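Glutathione S-transferase 5 (Caenorhabditis elegans, PDB 1ZL9) conjugates reduced glutathione to a wide range of hydrophobic electrophiles and may help detoxify reactive oxygen species produced during bacterial infection. Local coordinates at residues T156-D159 with L160-A163; Q190-P193 with Q194-K197. All blocks are in the same frame, centred on the assembly; numbering follows the deposited sequence.

Contact 1 of 2, residues T156-D159 with L160-A163; sequences TWID and LAIA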
loop_
_atom_site.group_PDB
_atom_site.type_symbol
_atom_site.label_atom_id
_atom_site.label_comp_id
_atom_site.label_asym_id
_atom_site.label_seq_id
_atom_site.Cartn_x
_atom_site.Cartn_y
_atom_site.Cartn_z
ATOM N N THR A 156 2.874 10.629 -14.037
ATOM C CA THR A 156 2.860 10.431 -12.596
ATOM C C THR A 156 3.873 9.334 -12.250
ATOM O O THR A 156 4.376 8.611 -13.124
ATOM C CB THR A 156 1.498 10.040 -12.057
ATOM O OG1 THR A 156 1.040 8.826 -12.648
ATOM C CG2 THR A 156 0.468 11.074 -12.352
ATOM N N TRP A 157 4.164 9.196 -10.964
ATOM C CA TRP A 157 5.169 8.198 -10.533
ATOM C C TRP A 157 4.772 6.752 -10.850
ATOM O O TRP A 157 5.642 5.891 -11.001
ATOM C CB TRP A 157 5.500 8.398 -9.060
ATOM C CG TRP A 157 4.485 8.023 -8.050
ATOM C CD1 TRP A 157 3.589 8.814 -7.463
ATOM C CD2 TRP A 157 4.348 6.726 -7.421
ATOM N NE1 TRP A 157 2.841 8.101 -6.544
ATOM C CE2 TRP A 157 3.297 6.812 -6.497
ATOM C CE3 TRP A 157 5.006 5.509 -7.570
ATOM C CZ2 TRP A 157 2.948 5.759 -5.639
ATOM C CZ3 TRP A 157 4.627 4.462 -6.792
ATOM C CH2 TRP A 157 3.621 4.591 -5.801
ATOM N N ILE A 158 3.478 6.465 -10.985
ATOM C CA ILE A 158 3.094 5.102 -11.309
ATOM C C ILE A 158 3.487 4.803 -12.747
ATOM O O ILE A 158 3.811 3.667 -13.044
ATOM C CB ILE A 158 1.596 4.797 -10.947
ATOM C CG1 ILE A 158 1.318 3.276 -11.004
ATOM C CG2 ILE A 158 0.598 5.554 -11.873
ATOM C CD1 ILE A 158 2.070 2.412 -10.020
ATOM N N ASP A 159 3.515 5.817 -13.627
ATOM C CA ASP A 159 4.085 5.634 -14.974
ATOM C C ASP A 159 5.559 5.178 -14.884
ATOM O O ASP A 159 6.004 4.313 -15.620
ATOM C CB ASP A 159 4.056 6.909 -15.750
ATOM C CG ASP A 159 2.668 7.332 -16.167
ATOM O OD1 ASP A 159 1.903 6.531 -16.805
ATOM O OD2 ASP A 159 2.325 8.511 -15.958
ATOM N N LEU A 160 6.323 5.839 -14.011
ATOM C CA LEU A 160 7.728 5.505 -13.857
ATOM C C LEU A 160 7.890 4.071 -13.388
ATOM O O LEU A 160 8.750 3.344 -13.921
ATOM C CB LEU A 160 8.453 6.459 -12.863
ATOM C CG LEU A 160 8.521 7.899 -13.365
ATOM C CD1 LEU A 160 8.962 8.846 -12.276
ATOM C CD2 LEU A 160 9.439 8.152 -14.509
ATOM N N ALA A 161 7.124 3.697 -12.381
ATOM C CA ALA A 161 7.234 2.353 -11.801
ATOM C C ALA A 161 6.809 1.282 -12.815
ATOM O O ALA A 161 7.521 0.266 -13.013
ATOM C CB ALA A 161 6.464 2.206 -10.455
ATOM N N ILE A 162 5.705 1.517 -13.502
ATOM C CA ILE A 162 5.207 0.499 -14.405
ATOM C C ILE A 162 6.109 0.396 -15.639
ATOM O O ILE A 162 6.402 -0.679 -16.118
ATOM C CB ILE A 162 3.728 0.823 -14.799
ATOM C CG1 ILE A 162 2.760 0.660 -13.580
ATOM C CG2 ILE A 162 3.286 0.002 -15.942
ATOM C CD1 ILE A 162 2.793 -0.693 -12.904
ATOM N N ALA A 163 6.514 1.528 -16.206
ATOM C CA ALA A 163 7.454 1.493 -17.318
ATOM C C ALA A 163 8.742 0.788 -16.996
ATOM O O ALA A 163 9.253 0.035 -17.809
ATOM C CB ALA A 163 7.788 2.887 -17.845
#
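Ile158 and Ile162 pack flank to flank along one face of the helix, one turn apart. The closest side-chain approach here is CG1 of Ile158 to CG1 of Ile162, at 3.9 Å. Ile158 has CG1 anti to its backbone N (chi1 -167°), which carries this branch up the helix toward Ile162. The fit is also close at the backbone: CG1 of Ile162 sits 3.2 Å from the carbonyl O of Ile158. That same O accepts a hydrogen bond from Ile162 N at 2.9 Å. Matching hydrogen bonds run from Ala161 N to Trp157 O and from Ala163 N to Asp159 O, so the first full turn is closed by three consecutive i to i+4 links.

The turn starts with a Thr-Trp-Ile-Asp sequence, the S/T-X-X-D pattern of the N-capping box known at this helix in glutathione transferases. Thr156 is the N-cap. Its backbone N donates to Asp159 OD2 at 2.9 Å, nearly straight at 171°. The N-H comes to OD2 from its anti side, 17° out of the carboxylate plane. This is the Asp159 half of the box. OD1, the other carboxylate oxygen, takes the backbone N of Leu150, so both oxygens are gripped and the group is held against rotation.

Most of this turn is buried. Helix 84-112 packs on Thr156, Trp157 and Ile158, while helix 180-191 covers Asp159, Leu160 and Ala163. The Trp157 indole reaches across to the N-terminal domain, touching helices 16-25 and 66-76, and its NE1 bonds to Asn80 OD1. Ala161 lies on the looser side and is partly exposed. Its CB meets Val17, but CD1 of Ile158 comes no nearer to that CB than 4.4 Å.

Contact 2 of 2, residues Q190-P193 with Q194-K197; sequences QAIP and QIKK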
loop_
_atom_site.group_PDB
_atom_site.type_symbol
_atom_site.label_atom_id
_atom_site.label_comp_id
_atom_site.label_asym_id
_atom_site.label_seq_id
_atom_site.Cartn_x
_atom_site.Cartn_y
_atom_site.Cartn_z
ATOM N N GLN A 190 10.305 5.870 -20.819
ATOM C CA GLN A 190 11.763 5.699 -20.776
ATOM C C GLN A 190 12.594 6.574 -21.739
ATOM O O GLN A 190 13.814 6.718 -21.566
ATOM C CB GLN A 190 12.139 4.225 -20.847
ATOM C CG GLN A 190 11.476 3.407 -19.698
ATOM C CD GLN A 190 12.411 2.644 -18.794
ATOM O OE1 GLN A 190 12.267 2.664 -17.540
ATOM N NE2 GLN A 190 13.296 1.889 -19.391
ATOM N N ALA A 191 11.904 7.152 -22.723
ATOM C CA ALA A 191 12.461 8.196 -23.601
ATOM C C ALA A 191 12.395 9.624 -23.006
ATOM O O ALA A 191 13.050 10.500 -23.502
ATOM C CB ALA A 191 11.739 8.187 -25.011
ATOM N N ILE A 192 11.642 9.870 -21.931
ATOM C CA ILE A 192 11.684 11.189 -21.311
ATOM C C ILE A 192 13.139 11.523 -21.021
ATOM O O ILE A 192 13.833 10.693 -20.443
ATOM C CB ILE A 192 10.781 11.238 -20.026
ATOM C CG1 ILE A 192 9.334 11.038 -20.434
ATOM C CG2 ILE A 192 11.035 12.551 -19.262
ATOM C CD1 ILE A 192 8.369 10.805 -19.286
ATOM N N PRO A 193 13.648 12.700 -21.400
ATOM C CA PRO A 193 15.103 12.924 -21.300
ATOM C C PRO A 193 15.760 12.641 -19.968
ATOM O O PRO A 193 16.797 11.955 -19.964
ATOM C CB PRO A 193 15.231 14.383 -21.768
ATOM C CG PRO A 193 14.081 14.512 -22.749
ATOM C CD PRO A 193 12.960 13.880 -21.983
ATOM N N GLN A 194 15.188 13.107 -18.855
ATOM C CA GLN A 194 15.780 12.894 -17.534
ATOM C C GLN A 194 15.867 11.396 -17.212
ATOM O O GLN A 194 16.832 10.920 -16.611
ATOM C CB GLN A 194 14.933 13.550 -16.402
ATOM C CG GLN A 194 14.752 14.992 -16.535
ATOM C CD GLN A 194 13.469 15.358 -17.206
ATOM O OE1 GLN A 194 13.275 15.048 -18.398
ATOM N NE2 GLN A 194 12.574 15.994 -16.452
ATOM N N ILE A 195 14.837 10.682 -17.627
ATOM C CA ILE A 195 14.728 9.263 -17.411
ATOM C C ILE A 195 15.705 8.485 -18.287
ATOM O O ILE A 195 16.380 7.599 -17.768
ATOM C CB ILE A 195 13.268 8.769 -17.593
ATOM C CG1 ILE A 195 12.277 9.554 -16.684
ATOM C CG2 ILE A 195 13.095 7.305 -17.315
ATOM C CD1 ILE A 195 12.677 9.589 -15.168
ATOM N N LYS A 196 15.813 8.852 -19.556
ATOM C CA LYS A 196 16.711 8.222 -20.489
ATOM C C LYS A 196 18.142 8.417 -20.006
ATOM O O LYS A 196 18.944 7.477 -19.966
ATOM C CB LYS A 196 16.469 8.792 -21.917
ATOM C CG LYS A 196 17.341 8.146 -23.013
ATOM C CD LYS A 196 17.058 8.761 -24.423
ATOM C CE LYS A 196 17.814 8.030 -25.576
ATOM N NZ LYS A 196 19.293 8.185 -25.365
ATOM N N LYS A 197 18.465 9.617 -19.556
ATOM C CA LYS A 197 19.788 9.887 -19.019
ATOM C C LYS A 197 20.125 9.034 -17.778
ATOM O O LYS A 197 21.209 8.450 -17.705
ATOM C CB LYS A 197 19.854 11.376 -18.667
ATOM C CG LYS A 197 21.167 11.877 -18.027
ATOM C CD LYS A 197 22.298 11.938 -19.076
ATOM C CE LYS A 197 23.598 12.480 -18.461
ATOM N NZ LYS A 197 24.679 12.605 -19.526
#
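Pro193 opens helix 193-201 and packs against Gln194, the residue that follows it. Atom OE1 of Gln194 lies 3.8 Å from Pro193 CD and 3.5 Å from Ile192 CG2. The Gln194 chain bends at chi2 (96°), which folds its amide back beside these carbons. Its NE2 points to another element and donates to the backbone O of Tyr24 on helix 16-25.

Ile195 is the buried member. Its CG1 lies 4.0 Å from Ile192 CB, where the two isoleucines rest alongside each other. The other branch, CG2, touches CA of Gln190 at 4.0 Å, across the bend between the two helices. The backbone closes the new turn: Lys196 N hydrogen-bonds to Ile192 O at 2.8 Å, and Lys197 N bonds to Pro193 O. Lys196 keeps only its base in the contact, with CB 3.4 Å from Gln190 O, while its NZ forms a salt bridge with Glu200.

Pro193 has no N-H to donate, but the first residue of a helix needs none for the helical bonding, so a proline at N1 costs the helix none of its i to i+4 backbone bonds.

How the contacts relate
Contact 1 is core and contact 2 is surface, though both belong to the helical C-terminal domain. Contact 1 spans the N-cap and first turn of helix 157-171. Contact 2 joins the end of helix 180-191 to the start of helix 193-201. Both therefore include a helix N-terminus, but in the first a buried Asp159 carboxylate reaches back to the N-H of the N-cap threonine, and the second begins with a proline after an isoleucine N-cap. Lysines appear only in contact 2, in keeping with its exposed place. The two sites meet where Leu160 CD2 packs on Ile195 CD1 at 3.6 Å, linking the buried residue of contact 2 to helix 157-171.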